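PDB 1LJ8: mannitol dehydrogenase from Pseudomonas fluorescens, which probably catalyses the NAD-dependent interconversion of mannitol and fructose as a mannitol 2-dehydrogenase, and binds NAD in a Rossmann domain. Local coordinates for residues A[59-73]-A[101-115]. Residues are numbered along the deposited sequence; the frame is centred on the assembly and turned at random.
Sequences SICGVGLRSEDRKAR and SISDMLLAEDSAQAL. With NAD (nicotinamide-adenine-dinucleotide), chain B.
R73 and R70 reach from helix 69-77 to the turn that follows strand 96-107. R73 meets D110 edge-on, NH1 to OD2 at 2.9 Å, with the two flat groups only 5° apart, while L107 CD1 lies over one face of its guanidinium. CG of R73, turned anti to the backbone N (chi1 -168°), lies against M105 O, and the bends at chi2 and chi3 then swing the guanidinium over to D110 and L107; water 2 joins NH1 to M105 O. An alanine here would probably leave D110 without its charged mate and uncover the side of L107 that the guanidinium now shields. R70 grips E109 side-on, NE to OE2 at 2.5 Å and NH2 to OE1 at 2.7 Å, both oxygens using syn lone pairs.

Between strands 59-64 and 102-107 the pairing is parallel: six backbone bonds run from I60 N–S101 O (2.8 Å) to A108 N–G64 O (2.9 Å).

Apolar contacts fill both faces. M105, a selenomethionine, runs out fully extended (chi1 179°) past G62, setting CE 3.8 Å from D69 CB; a CB on G64 would clash with L107 and D69. Across the sheet, L115 CD1 fits between both methyls of V63, and its CD2 meets L65 CD2.

D69 OD1 takes the adenosine ribose hydroxyl O2B of NAD at 2.6 Å and also O3B, the classic acidic grip after the second Rossmann strand. Strand 27-32 flanks 59-64 on its other edge, and helix 165-178 brings F168 against L65, A108 and L115.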
loop_
_atom_site.group_PDB
_atom_site.type_symbol
_atom_site.label_atom_id
_atom_site.label_comp_id
_atom_site.label_asym_id
_atom_site.label_seq_id
_atom_site.Cartn_x
_atom_site.Cartn_y
_atom_site.Cartn_z
ATOM N N SER A 59 18.329 -11.170 -6.525
ATOM C CA SER A 59 18.511 -9.795 -6.065
ATOM C C SER A 59 17.485 -8.897 -6.739
ATOM O O SER A 59 16.985 -9.188 -7.820
ATOM C CB SER A 59 19.914 -9.284 -6.445
ATOM O OG SER A 59 20.148 -7.987 -5.877
ATOM N N ILE A 60 17.185 -7.775 -6.092
ATOM C CA ILE A 60 16.200 -6.836 -6.604
ATOM C C ILE A 60 16.820 -5.593 -7.244
ATOM O O ILE A 60 17.748 -4.981 -6.689
ATOM C CB ILE A 60 15.314 -6.362 -5.432
ATOM C CG1 ILE A 60 14.523 -7.557 -4.880
ATOM C CG2 ILE A 60 14.348 -5.210 -5.869
ATOM C CD1 ILE A 60 14.130 -7.320 -3.340
ATOM N N CYS A 61 16.323 -5.239 -8.428
ATOM C CA CYS A 61 16.720 -3.982 -9.076
ATOM C C CYS A 61 15.499 -3.069 -8.875
ATOM O O CYS A 61 14.396 -3.334 -9.412
ATOM C CB CYS A 61 16.976 -4.168 -10.593
ATOM S SG CYS A 61 17.541 -2.563 -11.315
ATOM N N GLY A 62 15.654 -2.021 -8.063
ATOM C CA GLY A 62 14.539 -1.087 -7.876
ATOM C C GLY A 62 14.266 -0.316 -9.171
ATOM O O GLY A 62 15.169 -0.211 -10.030
ATOM N N VAL A 63 13.051 0.222 -9.301
ATOM C CA VAL A 63 12.641 0.983 -10.485
ATOM C C VAL A 63 11.793 2.151 -9.982
ATOM O O VAL A 63 10.793 1.943 -9.269
ATOM C CB VAL A 63 11.775 0.119 -11.424
ATOM C CG1 VAL A 63 11.154 1.009 -12.549
ATOM C CG2 VAL A 63 12.609 -0.980 -12.047
ATOM N N GLY A 64 12.204 3.366 -10.340
ATOM C CA GLY A 64 11.454 4.546 -9.943
ATOM C C GLY A 64 10.926 5.270 -11.178
ATOM O O GLY A 64 11.710 5.652 -12.075
ATOM N N LEU A 65 9.607 5.458 -11.237
ATOM C CA LEU A 65 8.980 6.149 -12.395
ATOM C C LEU A 65 8.651 7.613 -12.124
ATOM O O LEU A 65 8.227 8.352 -13.053
ATOM C CB LEU A 65 7.651 5.453 -12.762
ATOM C CG LEU A 65 7.725 3.948 -13.031
ATOM C CD1 LEU A 65 6.375 3.417 -13.585
ATOM C CD2 LEU A 65 8.882 3.709 -14.062
ATOM N N ARG A 66 8.833 8.050 -10.887
ATOM C CA ARG A 66 8.442 9.412 -10.482
ATOM C C ARG A 66 9.594 10.275 -10.023
ATOM O O ARG A 66 10.598 9.766 -9.543
ATOM C CB ARG A 66 7.388 9.333 -9.359
ATOM C CG ARG A 66 6.137 8.566 -9.817
ATOM C CD ARG A 66 5.121 8.341 -8.696
ATOM N NE ARG A 66 4.425 9.532 -8.189
ATOM C CZ ARG A 66 4.642 10.110 -7.005
ATOM N NH1 ARG A 66 5.567 9.648 -6.147
ATOM N NH2 ARG A 66 3.877 11.139 -6.646
ATOM N N SER A 67 9.421 11.591 -10.151
ATOM C CA SER A 67 10.474 12.536 -9.767
ATOM C C SER A 67 10.848 12.352 -8.309
ATOM O O SER A 67 12.034 12.474 -7.968
ATOM C CB SER A 67 9.996 13.985 -10.010
ATOM O OG SER A 67 8.811 14.207 -9.275
ATOM N N GLU A 68 9.874 12.061 -7.443
ATOM C CA GLU A 68 10.211 11.864 -6.024
ATOM C C GLU A 68 11.079 10.634 -5.729
ATOM O O GLU A 68 11.644 10.519 -4.640
ATOM C CB GLU A 68 8.955 11.843 -5.122
ATOM C CG GLU A 68 7.637 11.482 -5.785
ATOM C CD GLU A 68 7.074 12.592 -6.658
ATOM O OE1 GLU A 68 6.610 13.642 -6.120
ATOM O OE2 GLU A 68 7.093 12.419 -7.890
ATOM N N ASP A 69 11.214 9.721 -6.692
ATOM C CA ASP A 69 12.048 8.536 -6.494
ATOM C C ASP A 69 13.554 8.831 -6.575
ATOM O O ASP A 69 14.372 8.002 -6.193
ATOM C CB ASP A 69 11.694 7.471 -7.543
ATOM C CG ASP A 69 10.244 7.012 -7.424
ATOM O OD1 ASP A 69 9.741 6.978 -6.272
ATOM O OD2 ASP A 69 9.611 6.699 -8.440
ATOM N N ARG A 70 13.928 10.009 -7.077
ATOM C CA ARG A 70 15.349 10.351 -7.195
ATOM C C ARG A 70 16.028 10.382 -5.835
ATOM O O ARG A 70 17.147 9.905 -5.688
ATOM C CB ARG A 70 15.516 11.727 -7.872
ATOM C CG ARG A 70 16.978 12.101 -8.276
ATOM C CD ARG A 70 16.966 13.536 -8.841
ATOM N NE ARG A 70 15.817 13.636 -9.730
ATOM C CZ ARG A 70 15.019 14.698 -9.865
ATOM N NH1 ARG A 70 15.248 15.823 -9.171
ATOM N NH2 ARG A 70 13.927 14.595 -10.632
ATOM N N LYS A 71 15.357 10.950 -4.847
ATOM C CA LYS A 71 15.944 11.019 -3.504
ATOM C C LYS A 71 16.165 9.613 -2.954
ATOM O O LYS A 71 17.206 9.362 -2.366
ATOM C CB LYS A 71 15.058 11.802 -2.537
ATOM C CG LYS A 71 15.704 11.947 -1.134
ATOM C CD LYS A 71 14.991 12.959 -0.250
ATOM C CE LYS A 71 15.900 13.374 0.949
ATOM N NZ LYS A 71 16.306 12.193 1.792
ATOM N N ALA A 72 15.206 8.702 -3.145
ATOM C CA ALA A 72 15.384 7.315 -2.670
ATOM C C ALA A 72 16.636 6.674 -3.341
ATOM O O ALA A 72 17.474 6.050 -2.699
ATOM C CB ALA A 72 14.121 6.477 -3.032
ATOM N N ARG A 73 16.743 6.833 -4.662
ATOM C CA ARG A 73 17.854 6.260 -5.390
ATOM C C ARG A 73 19.185 6.831 -4.869
ATOM O O ARG A 73 20.125 6.083 -4.617
ATOM C CB ARG A 73 17.660 6.570 -6.912
ATOM C CG ARG A 73 18.584 5.791 -7.867
ATOM C CD ARG A 73 20.034 6.385 -7.924
ATOM N NE ARG A 73 20.045 7.839 -8.164
ATOM C CZ ARG A 73 19.903 8.404 -9.364
ATOM N NH1 ARG A 73 19.743 7.646 -10.455
ATOM N NH2 ARG A 73 19.902 9.737 -9.486
ATOM N N SER A 101 19.481 -7.219 -0.040
ATOM C CA SER A 101 18.826 -7.813 -1.217
ATOM C C SER A 101 18.502 -6.883 -2.388
ATOM O O SER A 101 18.100 -7.360 -3.443
ATOM C CB SER A 101 17.559 -8.524 -0.744
ATOM O OG SER A 101 16.760 -7.579 -0.053
ATOM N N ILE A 102 18.678 -5.562 -2.209
ATOM C CA ILE A 102 18.454 -4.630 -3.322
ATOM C C ILE A 102 19.885 -4.248 -3.750
ATOM O O ILE A 102 20.694 -3.788 -2.922
ATOM C CB ILE A 102 17.687 -3.378 -2.879
ATOM C CG1 ILE A 102 16.259 -3.776 -2.479
ATOM C CG2 ILE A 102 17.646 -2.311 -4.048
ATOM C CD1 ILE A 102 15.407 -2.591 -1.947
ATOM N N SER A 103 20.176 -4.459 -5.037
ATOM C CA SER A 103 21.517 -4.175 -5.573
ATOM C C SER A 103 21.620 -2.957 -6.488
ATOM O O SER A 103 22.738 -2.530 -6.813
ATOM C CB SER A 103 22.059 -5.421 -6.289
ATOM O OG SER A 103 21.180 -5.887 -7.294
ATOM N N ASP A 104 20.497 -2.374 -6.895
ATOM C CA ASP A 104 20.560 -1.176 -7.753
ATOM C C ASP A 104 19.157 -0.600 -7.787
ATOM O O ASP A 104 18.224 -1.220 -7.284
ATOM C CB ASP A 104 20.944 -1.578 -9.186
ATOM C CG ASP A 104 21.503 -0.409 -10.020
ATOM O OD1 ASP A 104 21.869 -0.671 -11.193
ATOM O OD2 ASP A 104 21.595 0.749 -9.519
HETATM N N MSE A 105 19.002 0.570 -8.417
HETATM C CA MSE A 105 17.687 1.187 -8.595
HETATM C C MSE A 105 17.838 2.116 -9.810
HETATM O O MSE A 105 18.734 2.968 -9.813
HETATM C CB MSE A 105 17.296 1.993 -7.370
HETATM C CG MSE A 105 15.935 2.662 -7.544
HETATM SE SE MSE A 105 15.334 3.415 -5.913
HETATM C CE MSE A 105 13.781 4.438 -6.630
ATOM N N LEU A 106 17.006 1.898 -10.830
ATOM C CA LEU A 106 17.026 2.705 -12.063
ATOM C C LEU A 106 15.854 3.675 -12.033
ATOM O O LEU A 106 14.779 3.352 -11.482
ATOM C CB LEU A 106 16.925 1.798 -13.311
ATOM C CG LEU A 106 18.016 0.706 -13.450
ATOM C CD1 LEU A 106 17.858 0.033 -14.846
ATOM C CD2 LEU A 106 19.424 1.277 -13.253
ATOM N N LEU A 107 16.056 4.861 -12.626
ATOM C CA LEU A 107 15.013 5.869 -12.693
ATOM C C LEU A 107 14.618 6.086 -14.139
ATOM O O LEU A 107 15.497 6.172 -15.024
ATOM C CB LEU A 107 15.525 7.212 -12.162
ATOM C CG LEU A 107 16.015 7.172 -10.719
ATOM C CD1 LEU A 107 16.455 8.621 -10.298
ATOM C CD2 LEU A 107 14.872 6.668 -9.784
ATOM N N ALA A 108 13.319 6.147 -14.395
ATOM C CA ALA A 108 12.858 6.396 -15.759
ATOM C C ALA A 108 13.469 7.713 -16.290
ATOM O O ALA A 108 13.843 7.772 -17.480
ATOM C CB ALA A 108 11.308 6.494 -15.783
ATOM N N GLU A 109 13.573 8.746 -15.443
ATOM C CA GLU A 109 14.108 10.057 -15.875
ATOM C C GLU A 109 15.534 9.980 -16.444
ATOM O O GLU A 109 15.954 10.890 -17.173
ATOM C CB GLU A 109 14.091 11.113 -14.726
ATOM C CG GLU A 109 14.997 10.760 -13.505
ATOM C CD GLU A 109 14.982 11.802 -12.366
ATOM O OE1 GLU A 109 13.946 12.385 -12.121
ATOM O OE2 GLU A 109 16.015 12.030 -11.690
ATOM N N ASP A 110 16.285 8.936 -16.090
ATOM C CA ASP A 110 17.659 8.789 -16.593
ATOM C C ASP A 110 17.750 8.185 -17.984
ATOM O O ASP A 110 18.751 8.378 -18.702
ATOM C CB ASP A 110 18.525 7.951 -15.615
ATOM C CG ASP A 110 18.744 8.664 -14.293
ATOM O OD1 ASP A 110 18.698 9.925 -14.271
ATOM O OD2 ASP A 110 18.992 7.992 -13.256
ATOM N N SER A 111 16.718 7.432 -18.361
ATOM C CA SER A 111 16.667 6.767 -19.656
ATOM C C SER A 111 15.503 5.777 -19.696
ATOM O O SER A 111 15.552 4.747 -19.012
ATOM C CB SER A 111 17.952 5.981 -19.932
ATOM O OG SER A 111 17.807 5.133 -21.060
ATOM N N ALA A 112 14.500 6.065 -20.510
ATOM C CA ALA A 112 13.372 5.141 -20.642
ATOM C C ALA A 112 13.886 3.805 -21.195
ATOM O O ALA A 112 13.521 2.734 -20.705
ATOM C CB ALA A 112 12.317 5.715 -21.582
ATOM N N GLN A 113 14.786 3.849 -22.185
ATOM C CA GLN A 113 15.253 2.592 -22.784
ATOM C C GLN A 113 16.100 1.713 -21.855
ATOM O O GLN A 113 16.039 0.467 -21.947
ATOM C CB GLN A 113 16.023 2.859 -24.113
ATOM C CG GLN A 113 16.293 1.557 -24.917
ATOM C CD GLN A 113 14.994 0.815 -25.303
ATOM O OE1 GLN A 113 14.017 1.417 -25.739
ATOM N NE2 GLN A 113 15.000 -0.511 -25.138
ATOM N N ALA A 114 16.893 2.341 -20.972
ATOM C CA ALA A 114 17.714 1.579 -20.025
ATOM C C ALA A 114 16.762 0.793 -19.109
ATOM O O ALA A 114 17.049 -0.337 -18.758
ATOM C CB ALA A 114 18.577 2.517 -19.171
ATOM N N LEU A 115 15.653 1.405 -18.727
ATOM C CA LEU A 115 14.681 0.715 -17.865
ATOM C C LEU A 115 13.981 -0.421 -18.634
ATOM O O LEU A 115 13.764 -1.522 -18.099
ATOM C CB LEU A 115 13.679 1.734 -17.376
ATOM C CG LEU A 115 12.582 1.274 -16.449
ATOM C CD1 LEU A 115 13.199 0.302 -15.388
ATOM C CD2 LEU A 115 11.934 2.566 -15.807
HETATM P PA NAD B . 5.864 5.096 -0.057
HETATM O O1A NAD B . 5.236 6.392 -0.092
HETATM O O2A NAD B . 7.076 4.800 0.758
HETATM O O5B NAD B . 6.259 4.637 -1.534
HETATM C C5B NAD B . 5.246 4.635 -2.587
HETATM C C4B NAD B . 6.113 4.276 -3.810
HETATM O O4B NAD B . 5.189 4.183 -4.972
HETATM C C3B NAD B . 7.125 5.379 -4.285
HETATM O O3B NAD B . 8.269 4.676 -4.803
HETATM C C2B NAD B . 6.333 6.137 -5.359
HETATM O O2B NAD B . 7.164 6.841 -6.273
HETATM C C1B NAD B . 5.630 4.989 -6.058
HETATM N N9A NAD B . 4.477 5.346 -6.822
HETATM C C8A NAD B . 3.380 6.124 -6.511
HETATM N N7A NAD B . 2.505 6.173 -7.489
HETATM C C5A NAD B . 3.066 5.387 -8.484
HETATM C C6A NAD B . 2.560 5.068 -9.749
HETATM N N6A NAD B . 1.388 5.467 -10.246
HETATM N N1A NAD B . 3.337 4.264 -10.572
HETATM C C2A NAD B . 4.575 3.779 -10.153
HETATM N N3A NAD B . 5.087 4.064 -8.893
HETATM C C4A NAD B . 4.281 4.883 -8.098
HETATM O O3 NAD B . 4.709 4.076 0.321
HETATM P PN NAD B . 4.752 2.632 1.025
HETATM O O1N NAD B . 4.561 2.799 2.468
HETATM O O2N NAD B . 5.974 1.963 0.570
HETATM O O5D NAD B . 3.437 1.952 0.482
HETATM C C5D NAD B . 3.381 1.656 -0.907
HETATM C C4D NAD B . 2.274 0.708 -1.066
HETATM O O4D NAD B . 2.534 -0.601 -0.518
HETATM C C3D NAD B . 0.859 1.114 -0.519
HETATM O O3D NAD B . 0.207 2.066 -1.352
HETATM C C2D NAD B . 0.157 -0.218 -0.344
HETATM O O2D NAD B . -0.515 -0.611 -1.533
HETATM C C1D NAD B . 1.315 -1.182 0.021
HETATM N N1N NAD B . 1.452 -1.451 1.466
HETATM C C2N NAD B . 1.978 -0.550 2.410
HETATM C C3N NAD B . 1.950 -0.916 3.731
HETATM C C7N NAD B . 2.489 0.075 4.781
HETATM O O7N NAD B . 2.265 -0.191 5.971
HETATM N N7N NAD B . 3.088 1.192 4.425
HETATM C C4N NAD B . 1.368 -2.207 4.157
HETATM C C5N NAD B . 0.880 -3.098 3.154
HETATM C C6N NAD B . 0.909 -2.736 1.778
HETATM O O HOH W 1 12.064 8.684 -13.003
HETATM O O HOH W 2 20.134 4.789 -11.083
HETATM O O HOH W 3 19.045 11.088 -11.899
#